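Local structure of 2,3-dihydroxybenzoate-AMP ligase (5KEI) at residues Y410-Y415 with R424-D429; F431-D436 with T542-I547. The protein belongs to the ANL superfamily of AMP-binding enzymes, with a large N-terminal part followed by a smaller C-terminal domain. One frame throughout, in Å; residues are numbered along the deposited sequence. Where two conformers were deposited one is given.

Contact 1 of 2, residues Y410-Y415 with R424-D429; sequences YTLNGY and RSFSPD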
loop_
_atom_site.group_PDB
_atom_site.type_symbol
_atom_site.label_atom_id
_atom_site.label_comp_id
_atom_site.label_asym_id
_atom_site.label_seq_id
_atom_site.Cartn_x
_atom_site.Cartn_y
_atom_site.Cartn_z
ATOM N N TYR A 410 -8.261 -5.053 -9.360
ATOM C CA TYR A 410 -6.932 -4.625 -8.923
ATOM C C TYR A 410 -6.741 -4.846 -7.412
ATOM O O TYR A 410 -5.856 -4.254 -6.807
ATOM C CB TYR A 410 -6.681 -3.153 -9.307
ATOM C CG TYR A 410 -7.762 -2.228 -8.804
ATOM C CD1 TYR A 410 -7.636 -1.606 -7.577
ATOM C CD2 TYR A 410 -8.919 -2.005 -9.541
ATOM C CE1 TYR A 410 -8.617 -0.790 -7.089
ATOM C CE2 TYR A 410 -9.921 -1.170 -9.062
ATOM C CZ TYR A 410 -9.758 -0.574 -7.825
ATOM O OH TYR A 410 -10.711 0.248 -7.304
ATOM N N THR A 411 -7.563 -5.715 -6.824
ATOM C CA THR A 411 -7.465 -6.065 -5.405
ATOM C C THR A 411 -6.768 -7.418 -5.232
ATOM O O THR A 411 -7.112 -8.394 -5.902
ATOM C CB THR A 411 -8.863 -6.099 -4.727
ATOM O OG1 THR A 411 -9.387 -4.764 -4.651
ATOM C CG2 THR A 411 -8.770 -6.672 -3.306
ATOM N N LEU A 412 -5.783 -7.475 -4.340
ATOM C CA LEU A 412 -4.938 -8.659 -4.221
ATOM C C LEU A 412 -5.711 -9.890 -3.752
ATOM O O LEU A 412 -6.755 -9.784 -3.113
ATOM C CB LEU A 412 -3.772 -8.389 -3.274
ATOM C CG LEU A 412 -3.969 -8.698 -1.794
ATOM C CD1 LEU A 412 -2.653 -8.527 -1.062
ATOM C CD2 LEU A 412 -5.038 -7.812 -1.184
ATOM N N ASN A 413 -5.185 -11.056 -4.100
ATOM C CA ASN A 413 -5.800 -12.327 -3.762
ATOM C C ASN A 413 -5.001 -13.040 -2.672
ATOM O O ASN A 413 -5.402 -14.078 -2.167
ATOM C CB ASN A 413 -5.916 -13.177 -5.015
ATOM C CG ASN A 413 -6.664 -12.464 -6.112
ATOM O OD1 ASN A 413 -7.891 -12.432 -6.102
ATOM N ND2 ASN A 413 -5.933 -11.865 -7.056
ATOM N N GLY A 414 -3.866 -12.448 -2.320
ATOM C CA GLY A 414 -3.104 -12.829 -1.151
ATOM C C GLY A 414 -1.911 -11.904 -0.996
ATOM O O GLY A 414 -1.437 -11.324 -1.971
ATOM N N TYR A 415 -1.427 -11.746 0.230
ATOM C CA TYR A 415 -0.161 -11.071 0.450
ATOM C C TYR A 415 0.980 -11.915 -0.112
ATOM O O TYR A 415 0.820 -13.121 -0.348
ATOM C CB TYR A 415 0.049 -10.801 1.933
ATOM C CG TYR A 415 -0.884 -9.760 2.482
ATOM C CD1 TYR A 415 -1.934 -10.118 3.307
ATOM C CD2 TYR A 415 -0.718 -8.414 2.172
ATOM C CE1 TYR A 415 -2.790 -9.184 3.808
ATOM C CE2 TYR A 415 -1.575 -7.454 2.686
ATOM C CZ TYR A 415 -2.616 -7.855 3.507
ATOM O OH TYR A 415 -3.497 -6.937 4.038
ATOM N N ARG A 424 -5.672 -15.963 7.223
ATOM C CA ARG A 424 -6.285 -15.108 8.238
ATOM C C ARG A 424 -7.030 -13.896 7.644
ATOM O O ARG A 424 -8.083 -13.500 8.143
ATOM C CB ARG A 424 -5.185 -14.659 9.214
ATOM C CG ARG A 424 -5.609 -13.765 10.352
ATOM C CD ARG A 424 -4.401 -13.346 11.194
ATOM N NE ARG A 424 -4.710 -12.209 12.077
ATOM C CZ ARG A 424 -5.250 -12.314 13.295
ATOM N NH1 ARG A 424 -5.552 -13.507 13.805
ATOM N NH2 ARG A 424 -5.492 -11.221 14.010
ATOM N N SER A 425 -6.505 -13.344 6.551
ATOM C CA SER A 425 -6.948 -12.051 6.032
ATOM C C SER A 425 -7.967 -12.104 4.882
ATOM O O SER A 425 -8.478 -11.066 4.461
ATOM C CB SER A 425 -5.729 -11.250 5.562
ATOM O OG SER A 425 -4.720 -11.189 6.558
ATOM N N PHE A 426 -8.257 -13.296 4.369
ATOM C CA PHE A 426 -9.178 -13.418 3.244
ATOM C C PHE A 426 -10.354 -14.368 3.496
ATOM O O PHE A 426 -10.186 -15.464 4.030
ATOM C CB PHE A 426 -8.426 -13.884 1.976
ATOM C CG PHE A 426 -7.405 -12.895 1.471
ATOM C CD1 PHE A 426 -6.105 -12.922 1.938
ATOM C CD2 PHE A 426 -7.746 -11.946 0.536
ATOM C CE1 PHE A 426 -5.165 -12.004 1.481
ATOM C CE2 PHE A 426 -6.811 -11.025 0.079
ATOM C CZ PHE A 426 -5.525 -11.052 0.553
ATOM N N SER A 427 -11.537 -13.897 3.111
ATOM C CA SER A 427 -12.728 -14.695 2.806
ATOM C C SER A 427 -12.442 -16.019 2.059
ATOM O O SER A 427 -11.485 -16.115 1.288
ATOM C CB SER A 427 -13.678 -13.799 1.980
ATOM O OG SER A 427 -14.712 -14.499 1.324
ATOM N N PRO A 428 -13.269 -17.056 2.282
ATOM C CA PRO A 428 -13.092 -18.285 1.490
ATOM C C PRO A 428 -13.377 -18.051 0.000
ATOM O O PRO A 428 -12.788 -18.720 -0.846
ATOM C CB PRO A 428 -14.115 -19.254 2.100
ATOM C CG PRO A 428 -14.401 -18.709 3.471
ATOM C CD PRO A 428 -14.282 -17.216 3.342
ATOM N N ASP A 429 -14.273 -17.109 -0.300
ATOM C CA ASP A 429 -14.575 -16.711 -1.676
ATOM C C ASP A 429 -13.442 -15.934 -2.311
ATOM O O ASP A 429 -13.388 -15.800 -3.535
ATOM C CB ASP A 429 -15.832 -15.847 -1.739
ATOM C CG ASP A 429 -17.084 -16.619 -1.440
ATOM O OD1 ASP A 429 -17.073 -17.866 -1.583
ATOM O OD2 ASP A 429 -18.083 -15.974 -1.064
#

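Contact 2 of 2, residues F431-D436 with T542-I547; sequences FYRSGD and TAVGKI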
loop_
_atom_site.group_PDB
_atom_site.type_symbol
_atom_site.label_atom_id
_atom_site.label_comp_id
_atom_site.label_asym_id
_atom_site.label_seq_id
_atom_site.Cartn_x
_atom_site.Cartn_y
_atom_site.Cartn_z
ATOM N N PHE A 431 -12.554 -12.657 -0.967
ATOM C CA PHE A 431 -12.679 -11.242 -0.632
ATOM C C PHE A 431 -11.628 -10.865 0.412
ATOM O O PHE A 431 -11.401 -11.606 1.375
ATOM C CB PHE A 431 -14.082 -10.914 -0.104
ATOM C CG PHE A 431 -15.149 -10.835 -1.179
ATOM C CD1 PHE A 431 -15.699 -11.980 -1.717
ATOM C CD2 PHE A 431 -15.606 -9.605 -1.637
ATOM C CE1 PHE A 431 -16.678 -11.902 -2.691
ATOM C CE2 PHE A 431 -16.586 -9.522 -2.614
ATOM C CZ PHE A 431 -17.116 -10.673 -3.135
ATOM N N TYR A 432 -10.976 -9.722 0.217
ATOM C CA TYR A 432 -10.064 -9.197 1.228
ATOM C C TYR A 432 -10.860 -8.548 2.360
ATOM O O TYR A 432 -11.755 -7.759 2.091
ATOM C CB TYR A 432 -9.097 -8.186 0.606
ATOM C CG TYR A 432 -8.335 -7.406 1.635
ATOM C CD1 TYR A 432 -7.468 -8.049 2.519
ATOM C CD2 TYR A 432 -8.469 -6.028 1.734
ATOM C CE1 TYR A 432 -6.767 -7.338 3.474
ATOM C CE2 TYR A 432 -7.763 -5.303 2.693
ATOM C CZ TYR A 432 -6.920 -5.964 3.560
ATOM O OH TYR A 432 -6.227 -5.255 4.527
ATOM N N ARG A 433 -10.552 -8.887 3.614
ATOM C CA ARG A 433 -11.180 -8.224 4.774
ATOM C C ARG A 433 -10.381 -6.996 5.243
ATOM O O ARG A 433 -9.284 -7.113 5.786
ATOM C CB ARG A 433 -11.352 -9.209 5.927
ATOM C CG ARG A 433 -12.462 -10.231 5.721
ATOM C CD ARG A 433 -13.015 -10.728 7.069
ATOM N NE ARG A 433 -11.943 -11.208 7.938
ATOM C CZ ARG A 433 -11.375 -12.402 7.820
ATOM N NH1 ARG A 433 -11.787 -13.239 6.883
ATOM N NH2 ARG A 433 -10.397 -12.762 8.637
ATOM N N SER A 434 -10.951 -5.817 5.042
ATOM C CA SER A 434 -10.235 -4.554 5.210
ATOM C C SER A 434 -10.006 -4.138 6.655
ATOM O O SER A 434 -9.066 -3.399 6.961
ATOM C CB SER A 434 -10.997 -3.440 4.502
ATOM O OG SER A 434 -12.305 -3.338 5.040
ATOM N N GLY A 435 -10.894 -4.576 7.537
ATOM C CA GLY A 435 -10.827 -4.173 8.926
ATOM C C GLY A 435 -11.443 -2.802 9.122
ATOM O O GLY A 435 -11.456 -2.279 10.236
ATOM N N ASP A 436 -11.957 -2.217 8.039
ATOM C CA ASP A 436 -12.614 -0.900 8.106
ATOM C C ASP A 436 -14.113 -1.031 8.377
ATOM O O ASP A 436 -14.789 -1.872 7.795
ATOM C CB ASP A 436 -12.395 -0.112 6.805
ATOM C CG ASP A 436 -10.936 0.249 6.576
ATOM O OD1 ASP A 436 -10.279 0.715 7.525
ATOM O OD2 ASP A 436 -10.440 0.051 5.447
ATOM N N THR A 542 -16.066 -17.985 10.804
ATOM C CA THR A 542 -17.373 -17.653 10.236
ATOM C C THR A 542 -17.347 -17.802 8.709
ATOM O O THR A 542 -16.288 -18.044 8.117
ATOM C CB THR A 542 -17.812 -16.219 10.607
ATOM O OG1 THR A 542 -16.918 -15.260 10.026
ATOM C CG2 THR A 542 -17.827 -16.041 12.114
ATOM N N ALA A 543 -18.507 -17.647 8.071
ATOM C CA ALA A 543 -18.624 -17.793 6.612
ATOM C C ALA A 543 -18.058 -16.586 5.857
ATOM O O ALA A 543 -18.610 -16.154 4.840
ATOM C CB ALA A 543 -20.074 -18.020 6.224
ATOM N N VAL A 544 -16.949 -16.063 6.369
ATOM C CA VAL A 544 -16.317 -14.843 5.891
ATOM C C VAL A 544 -14.836 -14.994 6.248
ATOM O O VAL A 544 -13.976 -14.270 5.761
ATOM C CB VAL A 544 -16.992 -13.573 6.511
ATOM C CG1 VAL A 544 -16.024 -12.438 6.738
ATOM C CG2 VAL A 544 -18.143 -13.108 5.632
ATOM N N GLY A 545 -14.543 -15.993 7.073
ATOM C CA GLY A 545 -13.168 -16.398 7.314
ATOM C C GLY A 545 -12.602 -15.864 8.610
ATOM O O GLY A 545 -11.534 -16.285 9.061
ATOM N N LYS A 546 -13.328 -14.926 9.205
ATOM C CA LYS A 546 -12.956 -14.362 10.490
ATOM C C LYS A 546 -13.117 -15.440 11.574
ATOM O O LYS A 546 -14.071 -16.224 11.554
ATOM C CB LYS A 546 -13.805 -13.118 10.775
ATOM C CG LYS A 546 -13.969 -12.766 12.225
ATOM C CD LYS A 546 -15.049 -11.704 12.403
ATOM C CE LYS A 546 -15.798 -11.890 13.725
ATOM N NZ LYS A 546 -16.770 -10.789 13.989
ATOM N N ILE A 547 -12.155 -15.503 12.486
ATOM C CA ILE A 547 -12.156 -16.508 13.535
ATOM C C ILE A 547 -13.485 -16.457 14.279
ATOM O O ILE A 547 -13.950 -15.373 14.619
ATOM C CB ILE A 547 -10.970 -16.292 14.503
ATOM C CG1 ILE A 547 -9.643 -16.335 13.723
ATOM C CG2 ILE A 547 -10.996 -17.325 15.614
ATOM C CD1 ILE A 547 -8.394 -16.054 14.564
#

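Contact 1 of 2, residues Y410-Y415 with R424-D429
F426 carries this contact by pushing its ring against the backbone of L412-G414. One face of the ring is covered by N413 O, which sits over its centre, 3.9 Å above the plane. At the edge lies L412 CG, in the ring plane and 3.7 Å from F426 CZ. The side chains of L412 and F426 cross at about a right angle, and L412 CD2 also reaches F426 CZ. The approach to G414 is close: its CA is 3.4 Å from F426 CE1. F426 is where the chain leaves helix 419-425. Its CG lies anti to the carbonyl carbon (chi1 -65°), and the ring reaches the loop that follows strand 402-407. The contact lies in the connection, through helix 419-425, between the neighbouring antiparallel strands 402-407 and 432-440 of this AMP-binding enzyme. Y415 adds its ring edge. Its CE1 is 4.0 Å from S425 CB, which lies in the plane of the tyrosine ring. Y415 CD1 meets F426 CE1 at 4.2 Å, the two side chains lying at a slant. No hydrogen bond joins the segments. S425 OG is bonded to A421 O, Y415 OH to E357, and N413 OD1 to R32.

Contact 2 of 2, residues F431-D436 with T542-I547
R433, on strand 432-440, faces the turn T542-K546, which is folded on itself by backbone bonds from T542 N to K546 O (2.8 Å) and from G545 N to T542 O (2.9 Å). No backbone bond crosses between the segments. R433 is the one residue of 431-436 that touches 542-547. Its NH1 donates to V544 O at 2.7 Å, but the bond is weak because it is strongly bent (121°). The acceptor lies near the guanidinium plane, at its edge. The backbone N of K546 lies instead over one face, 3.2 Å above the plane and offset toward the rim. Both nitrogens are donors, so this is a close approach over the guanidinium face and not a hydrogen bond. The bend at chi3 (-53°) turns the guanidinium from the line of the chain. Nearer the backbone, R433 CD touches V544 CG1 at 3.5 Å. K546 crosses R433 at about a right angle, with its CB 3.9 Å from R433 CZ. Its amino end leads away, and NZ is bonded to E391 O. G545 has a positive phi (100°), which suits glycine. L405 of the neighbouring strand lies against both R433 and V544. By sequence, YRSGD and GK fit the seventh and tenth core motifs of the ANL superfamily, here meeting at the junction between the antiparallel sheet and the C-terminal domain.

Overall arrangement
The two contacts are in series along the chain, and their centres are 9 Å apart. Helix 419-425 leads into strand 432-440, so the end of contact 1 runs into the start of contact 2. They also touch directly. S425 O is 3.1 Å from R433 N, a probable hydrogen bond. Y415 OH and Y432 OH are 3.2 Å apart, probably bonded too. F426 CD2 packs on Y432 CA at 3.7 Å. Contact 1 is buried; contact 2 is partly buried and joins the C-terminal domain to the sheet. As in relatives, D436 and K546 probably belong to active-site motifs. D436 OD1 and K546 NZ are 14.7 Å apart, consistent with a domain position that keeps K546 off the site.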